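Local coordinates for enoyl-CoA hydratase/isomerase family protein (Ruegeria pomeroyi, PDB 3L3S) that belongs to the crotonase superfamily and probably acts as a hydro-lyase, possibly in fatty-acid metabolism, at residues L9-S14 with L18-G23; I108-G113 with T196-L201. All blocks are in the same frame, centred on the assembly; numbering follows the deposited sequence.

Both contacts are built on the same mixed sheet of the crotonase fold, their centres about 13 Å apart and their nearest atoms about 6 Å apart, so they do not meet directly. Strand 53-58 runs between them: its backbone bonds to strand 17-22 of contact 1 and to strand 107-111 of contact 2. Contact 1 is the hairpin at the margin of the sheet, where strand 9-14 is the outermost strand within the chain; contact 2 packs helix 194-207 against a face of the sheet, at strand 107-111. Leu9 and Leu18 of the hairpin lean on helix 32-45, whereas Val198 of contact 2 and Thr19 of contact 1 both pack on Val55 of strand 53-58.

Contact 1: L9-S14 with L18-G23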
loop_
_atom_site.group_PDB
_atom_site.type_symbol
_atom_site.label_atom_id
_atom_site.label_comp_id
_atom_site.label_asym_id
_atom_site.label_seq_id
_atom_site.Cartn_x
_atom_site.Cartn_y
_atom_site.Cartn_z
ATOM N N LEU B 9 -5.664 -0.743 -34.525
ATOM C CA LEU B 9 -4.975 0.243 -33.704
ATOM C C LEU B 9 -4.441 1.401 -34.532
ATOM O O LEU B 9 -3.877 1.202 -35.610
ATOM C CB LEU B 9 -3.781 -0.419 -33.017
ATOM C CG LEU B 9 -3.551 -0.382 -31.508
ATOM C CD1 LEU B 9 -2.151 -0.909 -31.286
ATOM C CD2 LEU B 9 -3.661 1.010 -30.927
ATOM N N GLY B 10 -4.564 2.603 -33.981
ATOM C CA GLY B 10 -4.061 3.792 -34.642
ATOM C C GLY B 10 -2.780 4.224 -33.960
ATOM O O GLY B 10 -2.731 4.295 -32.730
ATOM N N GLU B 11 -1.735 4.461 -34.752
ATOM C CA GLU B 11 -0.431 4.885 -34.235
ATOM C C GLU B 11 0.037 6.196 -34.857
ATOM O O GLU B 11 -0.014 6.359 -36.084
ATOM C CB GLU B 11 0.631 3.817 -34.513
ATOM C CG GLU B 11 0.571 2.597 -33.628
ATOM C CD GLU B 11 1.505 1.501 -34.074
ATOM O OE1 GLU B 11 2.718 1.756 -34.203
ATOM O OE2 GLU B 11 1.025 0.375 -34.299
ATOM N N VAL B 12 0.451 7.137 -34.002
ATOM C CA VAL B 12 0.980 8.443 -34.424
ATOM C C VAL B 12 2.099 8.883 -33.483
ATOM O O VAL B 12 1.906 8.932 -32.266
ATOM C CB VAL B 12 -0.101 9.600 -34.498
ATOM C CG1 VAL B 12 -0.889 9.539 -35.794
ATOM C CG2 VAL B 12 -1.048 9.562 -33.314
ATOM N N LEU B 13 3.268 9.186 -34.052
ATOM C CA LEU B 13 4.427 9.639 -33.279
ATOM C C LEU B 13 4.623 11.143 -33.443
ATOM O O LEU B 13 4.675 11.645 -34.562
ATOM C CB LEU B 13 5.697 8.894 -33.718
ATOM C CG LEU B 13 7.015 9.139 -32.970
ATOM C CD1 LEU B 13 6.944 8.556 -31.572
ATOM C CD2 LEU B 13 8.175 8.524 -33.731
ATOM N N SER B 14 4.752 11.843 -32.318
ATOM C CA SER B 14 4.953 13.293 -32.292
ATOM C C SER B 14 5.861 13.682 -31.122
ATOM O O SER B 14 5.466 13.564 -29.952
ATOM C CB SER B 14 3.601 14.014 -32.172
ATOM O OG SER B 14 3.760 15.415 -32.042
ATOM N N LEU B 18 4.408 8.474 -28.441
ATOM C CA LEU B 18 3.670 7.520 -29.281
ATOM C C LEU B 18 2.283 7.254 -28.681
ATOM O O LEU B 18 2.145 6.622 -27.626
ATOM C CB LEU B 18 4.449 6.201 -29.463
ATOM C CG LEU B 18 3.793 5.000 -30.173
ATOM C CD1 LEU B 18 3.321 5.314 -31.596
ATOM C CD2 LEU B 18 4.767 3.856 -30.204
ATOM N N THR B 19 1.263 7.741 -29.376
ATOM C CA THR B 19 -0.113 7.581 -28.945
ATOM C C THR B 19 -0.751 6.402 -29.650
ATOM O O THR B 19 -0.742 6.311 -30.879
ATOM C CB THR B 19 -0.929 8.885 -29.148
ATOM O OG1 THR B 19 -0.341 9.924 -28.356
ATOM C CG2 THR B 19 -2.381 8.717 -28.710
ATOM N N LEU B 20 -1.220 5.468 -28.825
ATOM C CA LEU B 20 -1.896 4.257 -29.248
ATOM C C LEU B 20 -3.383 4.509 -29.048
ATOM O O LEU B 20 -3.879 4.574 -27.915
ATOM C CB LEU B 20 -1.412 3.057 -28.421
ATOM C CG LEU B 20 0.087 2.706 -28.482
ATOM C CD1 LEU B 20 0.411 1.471 -27.624
ATOM C CD2 LEU B 20 0.511 2.469 -29.916
ATOM N N THR B 21 -4.070 4.750 -30.160
ATOM C CA THR B 21 -5.496 5.028 -30.132
ATOM C C THR B 21 -6.290 3.774 -30.514
ATOM O O THR B 21 -6.361 3.392 -31.688
ATOM C CB THR B 21 -5.825 6.259 -31.012
ATOM O OG1 THR B 21 -5.084 7.387 -30.530
ATOM C CG2 THR B 21 -7.290 6.605 -30.950
ATOM N N LEU B 22 -6.841 3.125 -29.489
ATOM C CA LEU B 22 -7.638 1.903 -29.617
ATOM C C LEU B 22 -8.849 2.039 -30.556
ATOM O O LEU B 22 -9.704 2.911 -30.370
ATOM C CB LEU B 22 -8.109 1.458 -28.223
ATOM C CG LEU B 22 -7.316 0.460 -27.360
ATOM C CD1 LEU B 22 -5.874 0.874 -27.148
ATOM C CD2 LEU B 22 -8.027 0.303 -26.034
ATOM N N GLY B 23 -8.886 1.201 -31.591
ATOM C CA GLY B 23 -9.996 1.222 -32.531
ATOM C C GLY B 23 -11.168 0.372 -32.057
ATOM O O GLY B 23 -11.315 0.129 -30.854
#
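The N-terminal beta hairpin that edges the crotonase sheet pairs Leu9-Ser14 with Leu18-Gly23. Gly10 and Thr21 form a hydrogen-bonded pair, in which Thr21 N gives a 2.9 Å hydrogen bond to Gly10 O. The return bond from Gly10 N to Thr21 O is 3.0 Å. At the next hydrogen-bonded pair the strands spread: Thr19 N reaches Val12 O at 3.2 Å, and the bond from Val12 N to Thr19 O is weak.

Leu9, Glu11 and Leu13 share one face with Leu18, Leu20 and Leu22. Across the non-hydrogen-bonded pair Glu11 and Leu20 the side chains run side by side in the same direction, Glu11 CG 3.7 Å from Leu20 CD2. Each has its CG anti to the carbonyl carbon (chi1 -75° for Glu11, -60° for Leu20), which sets the two stems alongside. The aliphatic part of Glu11 thus joins the apolar row, while its OE2 forms a salt bridge with Arg44 of helix 32-45. Leu9 leans across the strands, placing CD2 3.9 Å from Leu20 CB. This leucine-lined face turns to helix 32-45, where Leu38 and Ala41 meet Leu9 and Ala45 meets Leu18. Near the turn, Leu13 and Leu18 cross at about a right angle, with Leu13 CD1 4.0 Å from Leu18 CB. Leu18, Leu20 and Leu22 also pair through their backbones with strand 53-58, which continues the sheet in parallel on the far side of strand 17-22.

Contact 2: I108-G113 with T196-L201; sequences IALVEG and THVADL
Val198 of helix 194-207 sets its two methyls against Ile108 and Leu110 of strand 107-111, a helix-on-sheet packing in the core of the crotonase fold. Helix and strand run almost antiparallel, at 170°, the axes of these short segments approaching to 9.8 Å, and the gap is bridged purely by aliphatic side chains.

Ile108 and Leu110, two residues apart on the strand, both point at the helix. Val198 meets them with both branches. Its CG1 lies 4.0 Å from Ile108 CG2, the two side chains sliding past each other in opposite directions. Its CG2 instead rests 4.0 Å from Leu110 CG, where the side chains meet at a slant. Leu110 also brings CD1 up to Val198 CB and CG1, both at 4.2 Å, and so touches all three side-chain carbons of the valine. With Val198 CG1 anti to the backbone N (chi1 173°), that methyl is turned to Ile108 while still meeting Leu110 CD1, and CG2, beside the N, is turned to Leu110 CG.

One turn further along the helix, Leu201 engages the other branch of Ile108. That isoleucine keeps CG1 anti to its carbonyl carbon (chi1 -57°), which parts the branches, CG2 serving Val198 and the longer arm serving Leu201.

Around this core, Tyr130 of strand 128-131 packs on Ile108, Val198 and Leu201, and Val55 of strand 53-58 on Val198, so the helix spans three neighbouring strands. Leu201 also packs on Thr170 of a neighbouring subunit, which brings this end of the contact to the trimer interface. Within the chain, Leu201 CD2 meets Ile108 CD1 at 4.0 Å, the two side chains running aslant.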
loop_
_atom_site.group_PDB
_atom_site.type_symbol
_atom_site.label_atom_id
_atom_site.label_comp_id
_atom_site.label_asym_id
_atom_site.label_seq_id
_atom_site.Cartn_x
_atom_site.Cartn_y
_atom_site.Cartn_z
ATOM N N ILE B 108 1.302 5.890 -20.269
ATOM C CA ILE B 108 0.222 6.720 -19.720
ATOM C C ILE B 108 -1.126 6.392 -20.350
ATOM O O ILE B 108 -1.267 6.381 -21.570
ATOM C CB ILE B 108 0.500 8.248 -19.942
ATOM C CG1 ILE B 108 1.846 8.656 -19.329
ATOM C CG2 ILE B 108 -0.620 9.103 -19.315
ATOM C CD1 ILE B 108 2.459 9.898 -19.923
ATOM N N ALA B 109 -2.125 6.193 -19.499
ATOM C CA ALA B 109 -3.477 5.911 -19.942
ATOM C C ALA B 109 -4.369 7.155 -19.833
ATOM O O ALA B 109 -4.373 7.837 -18.804
ATOM C CB ALA B 109 -4.053 4.768 -19.141
ATOM N N LEU B 110 -5.068 7.473 -20.923
ATOM C CA LEU B 110 -6.001 8.611 -20.993
ATOM C C LEU B 110 -7.417 8.009 -20.991
ATOM O O LEU B 110 -7.846 7.389 -21.974
ATOM C CB LEU B 110 -5.739 9.420 -22.272
ATOM C CG LEU B 110 -6.215 10.862 -22.512
ATOM C CD1 LEU B 110 -5.475 11.392 -23.730
ATOM C CD2 LEU B 110 -7.711 10.987 -22.731
ATOM N N VAL B 111 -8.120 8.195 -19.873
ATOM C CA VAL B 111 -9.472 7.657 -19.658
ATOM C C VAL B 111 -10.571 8.729 -19.613
ATOM O O VAL B 111 -10.560 9.593 -18.734
ATOM C CB VAL B 111 -9.490 6.798 -18.352
ATOM C CG1 VAL B 111 -10.860 6.227 -18.051
ATOM C CG2 VAL B 111 -8.496 5.664 -18.475
ATOM N N GLU B 112 -11.536 8.622 -20.537
ATOM C CA GLU B 112 -12.676 9.552 -20.652
ATOM C C GLU B 112 -14.009 8.906 -20.253
ATOM O O GLU B 112 -14.998 9.613 -20.017
ATOM C CB GLU B 112 -12.820 10.068 -22.094
ATOM C CG GLU B 112 -11.674 10.925 -22.606
ATOM C CD GLU B 112 -11.682 11.104 -24.114
ATOM O OE1 GLU B 112 -12.015 10.148 -24.841
ATOM O OE2 GLU B 112 -11.323 12.206 -24.581
ATOM N N GLY B 113 -14.037 7.571 -20.229
ATOM C CA GLY B 113 -15.248 6.846 -19.882
ATOM C C GLY B 113 -15.065 5.644 -18.978
ATOM O O GLY B 113 -14.208 5.647 -18.088
ATOM N N THR B 196 -4.691 17.953 -23.407
ATOM C CA THR B 196 -3.491 18.801 -23.303
ATOM C C THR B 196 -2.608 18.395 -22.134
ATOM O O THR B 196 -1.395 18.318 -22.285
ATOM C CB THR B 196 -3.818 20.307 -23.139
ATOM O OG1 THR B 196 -4.754 20.485 -22.067
ATOM C CG2 THR B 196 -4.378 20.886 -24.426
ATOM N N HIS B 197 -3.234 18.098 -20.992
ATOM C CA HIS B 197 -2.533 17.687 -19.774
ATOM C C HIS B 197 -1.621 16.484 -20.013
ATOM O O HIS B 197 -0.454 16.514 -19.631
ATOM C CB HIS B 197 -3.531 17.362 -18.660
ATOM C CG HIS B 197 -2.888 17.058 -17.340
ATOM N ND1 HIS B 197 -2.587 18.039 -16.423
ATOM C CD2 HIS B 197 -2.495 15.887 -16.785
ATOM C CE1 HIS B 197 -2.033 17.485 -15.358
ATOM N NE2 HIS B 197 -1.967 16.181 -15.553
ATOM N N VAL B 198 -2.177 15.446 -20.640
ATOM C CA VAL B 198 -1.463 14.213 -20.967
ATOM C C VAL B 198 -0.378 14.475 -22.012
ATOM O O VAL B 198 0.754 14.036 -21.841
ATOM C CB VAL B 198 -2.455 13.117 -21.457
ATOM C CG1 VAL B 198 -1.718 11.871 -21.973
ATOM C CG2 VAL B 198 -3.378 12.722 -20.320
ATOM N N ALA B 199 -0.710 15.254 -23.041
ATOM C CA ALA B 199 0.230 15.588 -24.114
ATOM C C ALA B 199 1.447 16.392 -23.630
ATOM O O ALA B 199 2.572 16.130 -24.060
ATOM C CB ALA B 199 -0.489 16.322 -25.237
ATOM N N ASP B 200 1.220 17.314 -22.691
ATOM C CA ASP B 200 2.282 18.159 -22.117
ATOM C C ASP B 200 3.142 17.372 -21.135
ATOM O O ASP B 200 4.364 17.525 -21.111
ATOM C CB ASP B 200 1.694 19.382 -21.389
ATOM C CG ASP B 200 0.987 20.357 -22.326
ATOM O OD1 ASP B 200 1.353 20.440 -23.519
ATOM O OD2 ASP B 200 0.053 21.046 -21.864
ATOM N N LEU B 201 2.482 16.518 -20.347
ATOM C CA LEU B 201 3.129 15.677 -19.343
ATOM C C LEU B 201 4.002 14.615 -20.032
ATOM O O LEU B 201 5.139 14.381 -19.617
ATOM C CB LEU B 201 2.060 15.036 -18.457
ATOM C CG LEU B 201 2.419 14.412 -17.110
ATOM C CD1 LEU B 201 1.419 14.858 -16.051
ATOM C CD2 LEU B 201 2.423 12.904 -17.237
#